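Local coordinates for protein AlyGC (Glaciecola chathamensis, PDB 5GKD) that cleaves the polysaccharide alginate as a lyase of polysaccharide lyase family 6, presumably by beta-elimination, at residues 275-279 with 392-398; 312-316 with 408-412; 345-349 with 369-373; 363-367 with 379-383; 385-389 with 400-405. All blocks are in the same frame, centred on the assembly; numbering follows the deposited sequence.

How the interactions relate
All five contacts lie in the later coils of one parallel beta-helix and reach the same sheet. Interaction 3 is the direct pairing of two neighbouring strands. Interaction 2 adjoins it (centres 11 Å apart) through Leu316 N to Leu345 O, 2.7 Å, and interaction 1 adjoins interaction 2 (10 Å) through Leu277 N to Thr315 O, 2.9 Å. Interaction 4 shares strand 364-372 with interaction 3, and interaction 5 (9 Å from interaction 3) follows on the next strand. In interactions 1, 2 and 5 the chain beyond residue 391 folds back over these coils. None includes a residue of the calcium site (Asn180, Glu183, Glu212, Glu214) or of the carbonate pocket (Glu214, Arg240, Arg264, Tyr303).

Interaction 1: residues 275-279 with 392-398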
# COMPACT_ATOMS: atom_id res chain seq x y z
N ASN A 275 21.40 -2.49 -41.03
CA ASN A 275 20.71 -1.64 -40.07
C ASN A 275 21.43 -0.30 -39.90
O ASN A 275 22.66 -0.23 -39.91
CB ASN A 275 20.59 -2.32 -38.71
CG ASN A 275 19.87 -3.64 -38.78
OD1 ASN A 275 18.64 -3.69 -38.92
ND2 ASN A 275 20.62 -4.73 -38.69
N TYR A 276 20.64 0.75 -39.69
CA TYR A 276 21.14 2.11 -39.56
C TYR A 276 20.88 2.62 -38.15
O TYR A 276 19.74 2.61 -37.69
CB TYR A 276 20.47 3.03 -40.59
CG TYR A 276 20.90 4.47 -40.54
CD1 TYR A 276 20.31 5.37 -39.65
CD2 TYR A 276 21.90 4.93 -41.37
CE1 TYR A 276 20.70 6.68 -39.61
CE2 TYR A 276 22.30 6.24 -41.34
CZ TYR A 276 21.71 7.11 -40.46
OH TYR A 276 22.11 8.40 -40.46
N LEU A 277 21.94 3.10 -37.49
CA LEU A 277 21.93 3.47 -36.08
C LEU A 277 22.59 4.84 -35.91
O LEU A 277 23.75 5.02 -36.29
CB LEU A 277 22.67 2.42 -35.23
CG LEU A 277 22.14 0.97 -35.20
CD1 LEU A 277 22.56 0.17 -36.41
CD2 LEU A 277 22.58 0.25 -33.94
N GLU A 278 21.85 5.79 -35.34
CA GLU A 278 22.31 7.16 -35.24
C GLU A 278 21.95 7.75 -33.89
O GLU A 278 20.81 7.63 -33.44
CB GLU A 278 21.72 8.05 -36.35
CG GLU A 278 22.18 9.49 -36.29
CD GLU A 278 21.59 10.35 -37.39
OE1 GLU A 278 20.98 9.81 -38.33
OE2 GLU A 278 21.74 11.59 -37.32
N GLY A 279 22.92 8.43 -33.28
CA GLY A 279 22.69 9.26 -32.11
C GLY A 279 22.24 8.48 -30.89
O GLY A 279 21.39 8.96 -30.13
N ARG A 392 23.21 13.65 -45.63
CA ARG A 392 21.91 13.00 -45.48
C ARG A 392 21.17 12.93 -46.81
O ARG A 392 20.91 13.96 -47.42
CB ARG A 392 21.08 13.75 -44.44
CG ARG A 392 20.03 12.87 -43.79
CD ARG A 392 19.35 13.57 -42.66
NE ARG A 392 20.24 13.85 -41.53
CZ ARG A 392 20.61 12.94 -40.64
NH1 ARG A 392 20.21 11.68 -40.78
NH2 ARG A 392 21.39 13.28 -39.61
N HIS A 393 20.84 11.72 -47.24
CA HIS A 393 20.05 11.52 -48.45
C HIS A 393 18.58 11.88 -48.20
O HIS A 393 18.16 12.19 -47.07
CB HIS A 393 20.16 10.07 -48.92
CG HIS A 393 21.45 9.75 -49.60
ND1 HIS A 393 21.59 8.66 -50.43
CD2 HIS A 393 22.66 10.36 -49.57
CE1 HIS A 393 22.83 8.62 -50.89
NE2 HIS A 393 23.50 9.64 -50.39
N ASP A 394 17.78 11.82 -49.27
CA ASP A 394 16.35 12.12 -49.17
C ASP A 394 15.63 11.15 -48.24
O ASP A 394 14.62 11.51 -47.64
CB ASP A 394 15.68 12.08 -50.55
CG ASP A 394 16.05 13.28 -51.42
OD1 ASP A 394 16.44 14.34 -50.87
OD2 ASP A 394 15.94 13.16 -52.66
N ASN A 395 16.11 9.92 -48.13
CA ASN A 395 15.45 8.96 -47.27
C ASN A 395 15.68 9.24 -45.79
O ASN A 395 15.34 8.42 -44.95
CB ASN A 395 15.91 7.55 -47.62
CG ASN A 395 17.38 7.30 -47.31
OD1 ASN A 395 18.08 8.19 -46.84
ND2 ASN A 395 17.84 6.09 -47.55
N GLY A 396 16.29 10.39 -45.47
CA GLY A 396 16.60 10.77 -44.11
C GLY A 396 17.85 10.16 -43.50
O GLY A 396 18.12 10.41 -42.33
N LEU A 397 18.62 9.38 -44.25
CA LEU A 397 19.76 8.68 -43.68
C LEU A 397 21.08 9.26 -44.18
O LEU A 397 21.19 9.73 -45.32
CB LEU A 397 19.70 7.19 -44.01
CG LEU A 397 18.43 6.43 -43.65
CD1 LEU A 397 18.58 4.98 -44.04
CD2 LEU A 397 18.10 6.57 -42.18
N LEU A 398 22.10 9.18 -43.32
CA LEU A 398 23.44 9.66 -43.64
C LEU A 398 24.23 8.62 -44.41
O LEU A 398 24.23 7.43 -44.07
CB LEU A 398 24.19 10.01 -42.35
CG LEU A 398 23.69 11.23 -41.59
CD1 LEU A 398 24.35 11.29 -40.22
CD2 LEU A 398 23.99 12.49 -42.38
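On the outside of the parallel beta-helix, the strand holding Tyr276 and Glu278 receives the turn that joins strands 390-392 and 398-400. Tyr276 carries the largest share of the contact. In its t rotamer the ring reaches out to the turn, and Leu397 CD2 sits over one face, 3.7 Å from the centroid and 17° off the normal, a CH-pi contact. The hydroxyl does double duty: it accepts a hydrogen bond from Leu398 N (N to Tyr276 OH 3.0 Å) and donates to Glu278 OE1 (2.8 Å from Tyr276 OH). Two residues along the strand, on the same side, Glu278 extends fully (t, t) and forms a two-pronged salt bridge with Arg392, whose NH1 lies 3.2 Å from Glu278 OE1 and whose NH2 lies 2.9 Å from Glu278 OE2. Leu397 also packs against Val251 and Phe253 of the preceding strand 246-253, so the turn spans two coils. Local hydrogen bonds shape the turn itself: a type I turn runs from His393 to Gly396, Asn395 OD1 accepts from Leu397 N at 2.9 Å in an Asx turn, and Arg392 NH1 donates a further hydrogen bond to Gly396 O at 2.9 Å.

Interaction 2: residues 312-316 with 408-412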
# COMPACT_ATOMS: atom_id res chain seq x y z
N GLU A 312 26.93 -7.39 -40.54
CA GLU A 312 27.52 -6.81 -41.74
C GLU A 312 26.67 -5.67 -42.28
O GLU A 312 25.45 -5.63 -42.10
CB GLU A 312 27.77 -7.87 -42.84
CG GLU A 312 26.55 -8.31 -43.60
CD GLU A 312 26.74 -9.65 -44.30
OE1 GLU A 312 27.89 -10.13 -44.42
OE2 GLU A 312 25.70 -10.22 -44.71
N ASN A 313 27.34 -4.74 -42.94
CA ASN A 313 26.71 -3.61 -43.64
C ASN A 313 25.78 -2.79 -42.75
O ASN A 313 24.78 -2.25 -43.21
CB ASN A 313 25.97 -4.11 -44.88
CG ASN A 313 26.93 -4.56 -45.95
OD1 ASN A 313 27.18 -5.75 -46.11
ND2 ASN A 313 27.51 -3.61 -46.67
N ASN A 314 26.13 -2.65 -41.48
CA ASN A 314 25.45 -1.70 -40.63
C ASN A 314 26.18 -0.36 -40.61
O ASN A 314 27.41 -0.28 -40.73
CB ASN A 314 25.31 -2.27 -39.22
CG ASN A 314 24.62 -3.61 -39.24
OD1 ASN A 314 23.41 -3.70 -39.50
ND2 ASN A 314 25.38 -4.67 -39.03
N THR A 315 25.41 0.71 -40.46
CA THR A 315 25.95 2.05 -40.35
C THR A 315 25.73 2.54 -38.94
O THR A 315 24.61 2.47 -38.42
CB THR A 315 25.29 3.00 -41.35
OG1 THR A 315 25.69 2.64 -42.67
CG2 THR A 315 25.69 4.44 -41.04
N LEU A 316 26.79 3.03 -38.30
CA LEU A 316 26.70 3.50 -36.93
C LEU A 316 27.28 4.91 -36.87
O LEU A 316 28.50 5.08 -36.96
CB LEU A 316 27.43 2.55 -35.98
CG LEU A 316 26.83 1.14 -35.89
CD1 LEU A 316 27.48 0.19 -36.86
CD2 LEU A 316 26.92 0.56 -34.47
N TYR A 408 30.46 0.28 -47.73
CA TYR A 408 30.49 0.04 -46.31
C TYR A 408 29.20 0.56 -45.71
O TYR A 408 28.70 1.63 -46.08
CB TYR A 408 31.68 0.74 -45.64
CG TYR A 408 33.02 0.35 -46.22
CD1 TYR A 408 33.57 1.05 -47.29
CD2 TYR A 408 33.76 -0.70 -45.70
CE1 TYR A 408 34.81 0.71 -47.82
CE2 TYR A 408 34.99 -1.05 -46.21
CZ TYR A 408 35.51 -0.34 -47.28
OH TYR A 408 36.73 -0.69 -47.80
N GLY A 409 28.68 -0.19 -44.75
CA GLY A 409 27.48 0.23 -44.09
C GLY A 409 26.25 -0.07 -44.93
O GLY A 409 26.23 -0.96 -45.77
N VAL A 410 25.24 0.75 -44.72
CA VAL A 410 23.87 0.50 -45.11
C VAL A 410 23.66 0.84 -46.59
O VAL A 410 24.27 1.75 -47.14
CB VAL A 410 22.98 1.35 -44.16
CG1 VAL A 410 22.20 2.41 -44.87
CG2 VAL A 410 22.17 0.49 -43.19
N SER A 411 22.79 0.07 -47.24
CA SER A 411 22.38 0.34 -48.61
C SER A 411 21.70 1.70 -48.76
O SER A 411 21.01 2.19 -47.86
CB SER A 411 21.42 -0.76 -49.09
OG SER A 411 20.88 -0.42 -50.34
N THR A 412 21.90 2.31 -49.94
CA THR A 412 21.23 3.56 -50.26
C THR A 412 19.74 3.40 -50.58
O THR A 412 19.03 4.41 -50.63
CB THR A 412 21.89 4.24 -51.48
OG1 THR A 412 21.89 3.33 -52.59
CG2 THR A 412 23.31 4.68 -51.17
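Thr315 and Asn313, both with chi1 in the m well, bind the backbone of Gly409 and Val410 from two directions. Thr315 OG1 accepts from Val410 N at 2.8 Å, while Asn313 ND2 donates to Gly409 O at 3.1 Å. Asn313 has left-handed helical backbone angles (55/35) and kinks the chain just before strand 315-316. Gly409 fits because it lacks a side chain: a beta carbon would come 2.3 Å from Thr315 OG1, and its CA instead lies 3.4 Å from Asn314 O. Val410, with chi1 at 116° between wells, approaches Thr315 OG1 with its CB at 3.4 Å. Asn314 points away from the loop and, with chi angles of -55° and -70°, bonds to Asn275 N through OD1 and to Ile272 O through ND2. Its own N meets Asn344 OD1, making it a rung of the asparagine ladder familiar from pectate-lyase-like beta-helices. The loop thus lies against the bend of strand 310-317, with Val410 touching strand 271-278 at Asn274 and Tyr276 and strand 398-400 at Tyr399.

Interaction 3: residues 345-349 with 369-373; sequences LIVND and NLLNQ
Strands 345-347 and 369-372 run parallel, their axes 5.0 Å apart at closest approach, with 11° between their N-to-C directions. Both are extended, with phi from -73° to -130° and psi from 115° to 152°. The register pairs Leu345 with Leu370, Ile346 with Leu371 and Val347 with Asn372, CA to CA 5.0, 5.1 and 5.3 Å. Ile346 N donates to Leu370 O at 3.0 Å, and Asn372 N to Ile346 O in a weak bond of 3.4 Å. These are adjacent rungs of a right-handed parallel beta-helix, the pectate-lyase-like fold, in which successive coils stack their strands in parallel. Asn372 (chi1 64°, p) prolongs the pairing with its side chain: OD1 accepts from Asn348 N at 2.9 Å and ND2 donates to Asn348 O at 3.2 Å. Leu345 and Leu370, both t, p, share one face, CD1 of Leu345 lying 4.1 Å from CD2 of Leu370, with Tyr408 and Ile388 against Leu370. On the other face Ile346 (m, t) sets CG2 4.0 Å from CD2 of Leu371, whose chi1 of -119° is off a well; Phe383 touches Ile346 there. Asn369 OD1 takes Asn344 N, continuing the asparagine ladder.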
# COMPACT_ATOMS: atom_id res chain seq x y z
N LEU A 345 30.16 0.45 -41.14
CA LEU A 345 30.61 1.83 -41.23
C LEU A 345 30.35 2.50 -39.90
O LEU A 345 29.20 2.55 -39.44
CB LEU A 345 29.90 2.57 -42.37
CG LEU A 345 30.09 4.09 -42.42
CD1 LEU A 345 31.50 4.49 -42.80
CD2 LEU A 345 29.11 4.71 -43.41
N ILE A 346 31.41 3.02 -39.29
CA ILE A 346 31.37 3.67 -38.00
C ILE A 346 31.93 5.07 -38.19
O ILE A 346 33.11 5.23 -38.53
CB ILE A 346 32.18 2.91 -36.94
CG1 ILE A 346 31.70 1.47 -36.81
CG2 ILE A 346 32.11 3.63 -35.62
CD1 ILE A 346 32.56 0.61 -35.88
N VAL A 347 31.09 6.08 -38.01
CA VAL A 347 31.50 7.47 -38.07
C VAL A 347 31.12 8.10 -36.75
O VAL A 347 29.94 8.12 -36.38
CB VAL A 347 30.83 8.21 -39.24
CG1 VAL A 347 31.31 9.66 -39.26
CG2 VAL A 347 31.13 7.53 -40.55
N ASN A 348 32.11 8.60 -36.03
CA ASN A 348 31.90 9.13 -34.69
C ASN A 348 32.72 10.41 -34.56
O ASN A 348 33.91 10.40 -34.86
CB ASN A 348 32.33 8.09 -33.64
CG ASN A 348 31.86 8.43 -32.25
OD1 ASN A 348 31.80 9.58 -31.87
ND2 ASN A 348 31.53 7.40 -31.48
N ASP A 349 32.08 11.49 -34.13
CA ASP A 349 32.80 12.75 -33.96
C ASP A 349 33.27 12.98 -32.53
O ASP A 349 33.63 14.11 -32.17
CB ASP A 349 31.94 13.92 -34.45
CG ASP A 349 30.63 14.07 -33.69
OD1 ASP A 349 30.57 13.75 -32.49
OD2 ASP A 349 29.65 14.52 -34.30
N ASN A 369 35.89 -3.24 -42.25
CA ASN A 369 35.10 -2.21 -41.58
C ASN A 369 35.78 -0.86 -41.74
O ASN A 369 37.00 -0.77 -41.65
CB ASN A 369 34.89 -2.54 -40.10
CG ASN A 369 34.18 -3.85 -39.90
OD1 ASN A 369 32.98 -3.97 -40.16
ND2 ASN A 369 34.92 -4.86 -39.45
N LEU A 370 34.98 0.19 -41.97
CA LEU A 370 35.49 1.52 -42.25
C LEU A 370 35.17 2.46 -41.11
O LEU A 370 34.02 2.53 -40.64
CB LEU A 370 34.92 2.08 -43.56
CG LEU A 370 35.54 3.41 -44.01
CD1 LEU A 370 37.02 3.21 -44.35
CD2 LEU A 370 34.82 4.02 -45.20
N LEU A 371 36.18 3.21 -40.68
CA LEU A 371 36.14 4.17 -39.60
C LEU A 371 36.56 5.53 -40.16
O LEU A 371 37.44 5.60 -41.02
CB LEU A 371 37.14 3.79 -38.51
CG LEU A 371 36.83 3.47 -37.07
CD1 LEU A 371 38.14 3.34 -36.31
CD2 LEU A 371 35.94 4.53 -36.45
N ASN A 372 35.97 6.60 -39.63
CA ASN A 372 36.46 7.92 -39.98
C ASN A 372 37.80 8.19 -39.28
O ASN A 372 38.08 7.65 -38.21
CB ASN A 372 35.43 9.01 -39.66
CG ASN A 372 35.13 9.14 -38.18
OD1 ASN A 372 34.58 8.23 -37.55
ND2 ASN A 372 35.45 10.29 -37.62
N GLN A 373 38.62 9.03 -39.92
CA GLN A 373 40.04 9.09 -39.57
C GLN A 373 40.27 9.72 -38.20
O GLN A 373 41.30 9.43 -37.57
CB GLN A 373 40.80 9.88 -40.64
CG GLN A 373 40.24 11.27 -40.86
CD GLN A 373 40.96 12.03 -41.96
OE1 GLN A 373 41.78 11.47 -42.69
NE2 GLN A 373 40.65 13.32 -42.07

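Interaction 4: residues 363-367 with 379-383; sequences GIKFK and INKGF
Gly363, in a loop, leads into strand 364-367, which is extended from Ile364 (-111/121) through Lys367 (-150/135). The Lys365 side chain, with chi1 to chi3 off the wells, ends with NZ 4.2 Å from Lys381 NZ, an unfavourable approach of two ammonium groups at the surface. Phe366 is the centre of the contact: its CB points to segment 379-383, and with chi1 in m and chi2 near 85° the ring meets both Ile379 and Phe383, which lie to the same side of its plane. Ile379 CD1 (m, t) covers that ring face, 4.0 Å from Phe366 CZ. Phe383, also m, brings CE1 to 3.4 Å from Phe366 CD2, the ring centroids 5.4 Å apart and the planes oblique at 41°. The carbonyl O of Phe366 lies 3.4 Å from Gly382 CA, and Lys367 CA is 4.1 Å from Gly382 CA, the closest CA pair. Segments 363-367 and 379-383 share no hydrogen bond. A type II turn from Asn380 to Phe383 shapes the second segment: Lys381 is at -63/134 and Gly382 at 96/-2, where a beta carbon would lie 2.5 Å from Phe366 O. This turn delivers the chain to strand 383-386, which pairs in parallel with strand 364-372 in the beta-helix. On the other side Lys365 and Lys367 bond through their backbones to strand 339-347. Phe366 also meets Phe324 edge-to-face, and Ile379 and Phe383 touch strand 355-357.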
# COMPACT_ATOMS: atom_id res chain seq x y z
N GLY A 363 37.13 -14.53 -30.93
CA GLY A 363 36.13 -15.32 -31.62
C GLY A 363 35.23 -14.54 -32.55
O GLY A 363 34.30 -15.10 -33.13
N ILE A 364 35.47 -13.24 -32.68
CA ILE A 364 34.83 -12.41 -33.70
C ILE A 364 35.91 -12.01 -34.70
O ILE A 364 36.88 -11.34 -34.34
CB ILE A 364 34.19 -11.15 -33.09
CG1 ILE A 364 33.22 -11.47 -31.95
CG2 ILE A 364 33.51 -10.35 -34.17
CD1 ILE A 364 32.69 -10.21 -31.29
N LYS A 365 35.72 -12.37 -35.97
CA LYS A 365 36.66 -11.94 -36.99
C LYS A 365 36.13 -10.69 -37.68
O LYS A 365 34.99 -10.67 -38.17
CB LYS A 365 36.97 -13.04 -38.02
CG LYS A 365 38.49 -13.07 -38.35
CD LYS A 365 38.80 -13.25 -39.84
CE LYS A 365 40.11 -12.53 -40.27
NZ LYS A 365 41.39 -12.91 -39.56
N PHE A 366 36.94 -9.66 -37.68
CA PHE A 366 36.61 -8.37 -38.25
C PHE A 366 37.28 -8.25 -39.61
O PHE A 366 38.46 -8.56 -39.75
CB PHE A 366 37.07 -7.24 -37.32
CG PHE A 366 36.46 -7.27 -35.94
CD1 PHE A 366 37.02 -8.05 -34.94
CD2 PHE A 366 35.33 -6.52 -35.65
CE1 PHE A 366 36.46 -8.08 -33.67
CE2 PHE A 366 34.76 -6.55 -34.39
CZ PHE A 366 35.33 -7.33 -33.39
N LYS A 367 36.53 -7.78 -40.60
CA LYS A 367 37.05 -7.62 -41.95
C LYS A 367 36.34 -6.46 -42.63
O LYS A 367 35.13 -6.33 -42.54
CB LYS A 367 36.84 -8.89 -42.77
CG LYS A 367 38.10 -9.50 -43.25
CD LYS A 367 37.85 -10.93 -43.65
CE LYS A 367 39.04 -11.46 -44.44
NZ LYS A 367 40.37 -11.26 -43.78
N ILE A 379 40.45 -1.37 -32.19
CA ILE A 379 40.85 -2.66 -32.74
C ILE A 379 41.61 -2.39 -34.03
O ILE A 379 41.17 -1.59 -34.86
CB ILE A 379 39.64 -3.56 -33.00
CG1 ILE A 379 38.88 -3.84 -31.71
CG2 ILE A 379 40.06 -4.86 -33.67
CD1 ILE A 379 37.45 -4.32 -31.92
N ASN A 380 42.75 -3.07 -34.22
CA ASN A 380 43.59 -2.78 -35.40
C ASN A 380 43.17 -3.58 -36.64
O ASN A 380 42.68 -2.99 -37.61
CB ASN A 380 45.06 -3.00 -35.07
CG ASN A 380 45.83 -1.69 -35.02
OD1 ASN A 380 45.25 -0.62 -35.22
ND2 ASN A 380 47.13 -1.76 -34.76
N LYS A 381 43.39 -4.89 -36.64
CA LYS A 381 43.04 -5.68 -37.82
C LYS A 381 41.54 -5.63 -38.06
O LYS A 381 40.74 -5.82 -37.14
CB LYS A 381 43.45 -7.16 -37.68
CG LYS A 381 44.92 -7.47 -37.50
CD LYS A 381 45.36 -8.76 -38.25
CE LYS A 381 44.29 -9.86 -38.40
NZ LYS A 381 43.93 -10.60 -37.14
N GLY A 382 41.16 -5.40 -39.31
CA GLY A 382 39.77 -5.43 -39.71
C GLY A 382 39.09 -4.09 -39.74
O GLY A 382 37.90 -4.02 -40.08
N PHE A 383 39.79 -3.02 -39.37
CA PHE A 383 39.25 -1.67 -39.44
C PHE A 383 40.23 -0.80 -40.21
O PHE A 383 41.42 -0.77 -39.89
CB PHE A 383 38.99 -1.09 -38.05
CG PHE A 383 37.84 -1.74 -37.31
CD1 PHE A 383 38.00 -2.94 -36.65
CD2 PHE A 383 36.60 -1.12 -37.27
CE1 PHE A 383 36.94 -3.52 -35.96
CE2 PHE A 383 35.54 -1.69 -36.58
CZ PHE A 383 35.71 -2.90 -35.93

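Interaction 5: residues 385-389 with 400-405; sequences QADIT and PEAKTQ
Glu401 N donates to Thr389 O at 2.9 Å, the shortest direct hydrogen bond between the segments; Thr389 and Pro400 have the closest CA atoms, 5.6 Å apart. A water bridges the gap beside it: it donates to Gln405 OE1 at 2.8 Å and accepts from Ala402 N at 3.1 Å and, weakly, from Thr389 N at 3.3 Å. The nitrogen of the same Gln405 amide gives a weak bond, NE2 to Asp387 O at 3.3 Å, so one side chain (m, t, chi3 -16°) reaches both the water and the opposing backbone. Segment 385-389 is extended throughout, Ala386 at -152/162 and Thr389 at -126/126. Segment 400-405 curls: Pro400 is extended, Glu401 is helical (-58/-39), Ala402 is extended again (-76/126), and residues 403-405 take helical angles, with Gln405 N weakly bonded to Ala402 O at 3.1 Å. Glu401 (m, t) brings CD to 3.0 Å from Thr389 OG1. The one apolar contact is Ile388 (m, t) CG2 to Pro400 CB, 4.2 Å. Gln405 NE2 lies against Ile388 CG1 at 3.8 Å and Ala386 CB at 3.5 Å. The curled loop covers the outer side of a late coil of the parallel beta-helix: Ala386 pairs by its backbone with Leu371 of strand 364-372, Ile388 lies on Leu370 of that strand and on Val347 of strand 339-347, and Pro400 rests on Leu345.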
# COMPACT_ATOMS: atom_id res chain seq x y z
N GLN A 385 40.84 3.23 -41.81
CA GLN A 385 40.45 4.60 -41.55
C GLN A 385 40.52 5.42 -42.82
O GLN A 385 41.39 5.22 -43.66
CB GLN A 385 41.33 5.21 -40.48
CG GLN A 385 41.22 4.52 -39.15
CD GLN A 385 42.05 5.21 -38.11
OE1 GLN A 385 43.19 4.84 -37.87
NE2 GLN A 385 41.48 6.23 -37.48
N ALA A 386 39.59 6.36 -42.94
CA ALA A 386 39.55 7.20 -44.13
C ALA A 386 38.93 8.55 -43.79
O ALA A 386 38.25 8.70 -42.77
CB ALA A 386 38.76 6.55 -45.27
N ASP A 387 39.18 9.52 -44.66
CA ASP A 387 38.52 10.81 -44.59
C ASP A 387 37.08 10.62 -45.05
O ASP A 387 36.82 10.46 -46.25
CB ASP A 387 39.26 11.82 -45.45
CG ASP A 387 38.77 13.23 -45.24
OD1 ASP A 387 37.74 13.40 -44.55
OD2 ASP A 387 39.41 14.16 -45.75
N ILE A 388 36.13 10.62 -44.12
CA ILE A 388 34.73 10.38 -44.41
C ILE A 388 33.95 11.64 -44.07
O ILE A 388 34.11 12.18 -42.97
CB ILE A 388 34.17 9.18 -43.62
CG1 ILE A 388 34.97 7.92 -43.88
CG2 ILE A 388 32.70 8.96 -43.96
CD1 ILE A 388 34.57 6.78 -42.97
N THR A 389 33.11 12.10 -44.98
CA THR A 389 32.14 13.12 -44.61
C THR A 389 30.75 12.62 -45.00
O THR A 389 30.52 12.19 -46.13
CB THR A 389 32.48 14.49 -45.22
OG1 THR A 389 31.61 14.78 -46.31
CG2 THR A 389 33.93 14.55 -45.70
N PRO A 400 28.24 8.23 -46.62
CA PRO A 400 29.49 8.83 -47.09
C PRO A 400 29.28 9.56 -48.41
O PRO A 400 28.55 9.09 -49.29
CB PRO A 400 30.42 7.63 -47.28
CG PRO A 400 29.83 6.52 -46.46
CD PRO A 400 28.34 6.76 -46.50
N GLU A 401 29.90 10.73 -48.54
CA GLU A 401 29.89 11.45 -49.82
C GLU A 401 30.48 10.59 -50.93
O GLU A 401 30.00 10.62 -52.06
CB GLU A 401 30.67 12.76 -49.72
CG GLU A 401 30.11 13.73 -48.71
CD GLU A 401 30.44 15.17 -49.00
OE1 GLU A 401 31.55 15.47 -49.47
OE2 GLU A 401 29.58 16.03 -48.71
N ALA A 402 31.54 9.85 -50.62
CA ALA A 402 32.25 9.09 -51.64
C ALA A 402 31.46 7.84 -52.01
O ALA A 402 31.12 7.04 -51.14
CB ALA A 402 33.64 8.69 -51.14
N LYS A 403 31.19 7.67 -53.31
CA LYS A 403 30.52 6.46 -53.77
C LYS A 403 31.31 5.21 -53.42
O LYS A 403 30.73 4.17 -53.09
CB LYS A 403 30.27 6.53 -55.28
CG LYS A 403 29.17 5.58 -55.78
CD LYS A 403 27.79 6.23 -55.64
CE LYS A 403 26.63 5.24 -55.72
NZ LYS A 403 26.70 4.23 -56.82
N THR A 404 32.65 5.27 -53.48
CA THR A 404 33.43 4.09 -53.15
C THR A 404 33.30 3.71 -51.68
O THR A 404 33.47 2.54 -51.33
CB THR A 404 34.92 4.29 -53.49
OG1 THR A 404 35.42 5.45 -52.80
CG2 THR A 404 35.10 4.47 -54.97
N GLN A 405 33.01 4.67 -50.80
CA GLN A 405 32.81 4.34 -49.39
C GLN A 405 31.40 3.84 -49.08
O GLN A 405 31.14 3.39 -47.96
CB GLN A 405 33.13 5.56 -48.51
CG GLN A 405 34.62 5.89 -48.45
CD GLN A 405 34.91 7.23 -47.79
OE1 GLN A 405 34.03 8.08 -47.62
NE2 GLN A 405 36.16 7.43 -47.42
O HOH W 1 32.88 10.58 -47.91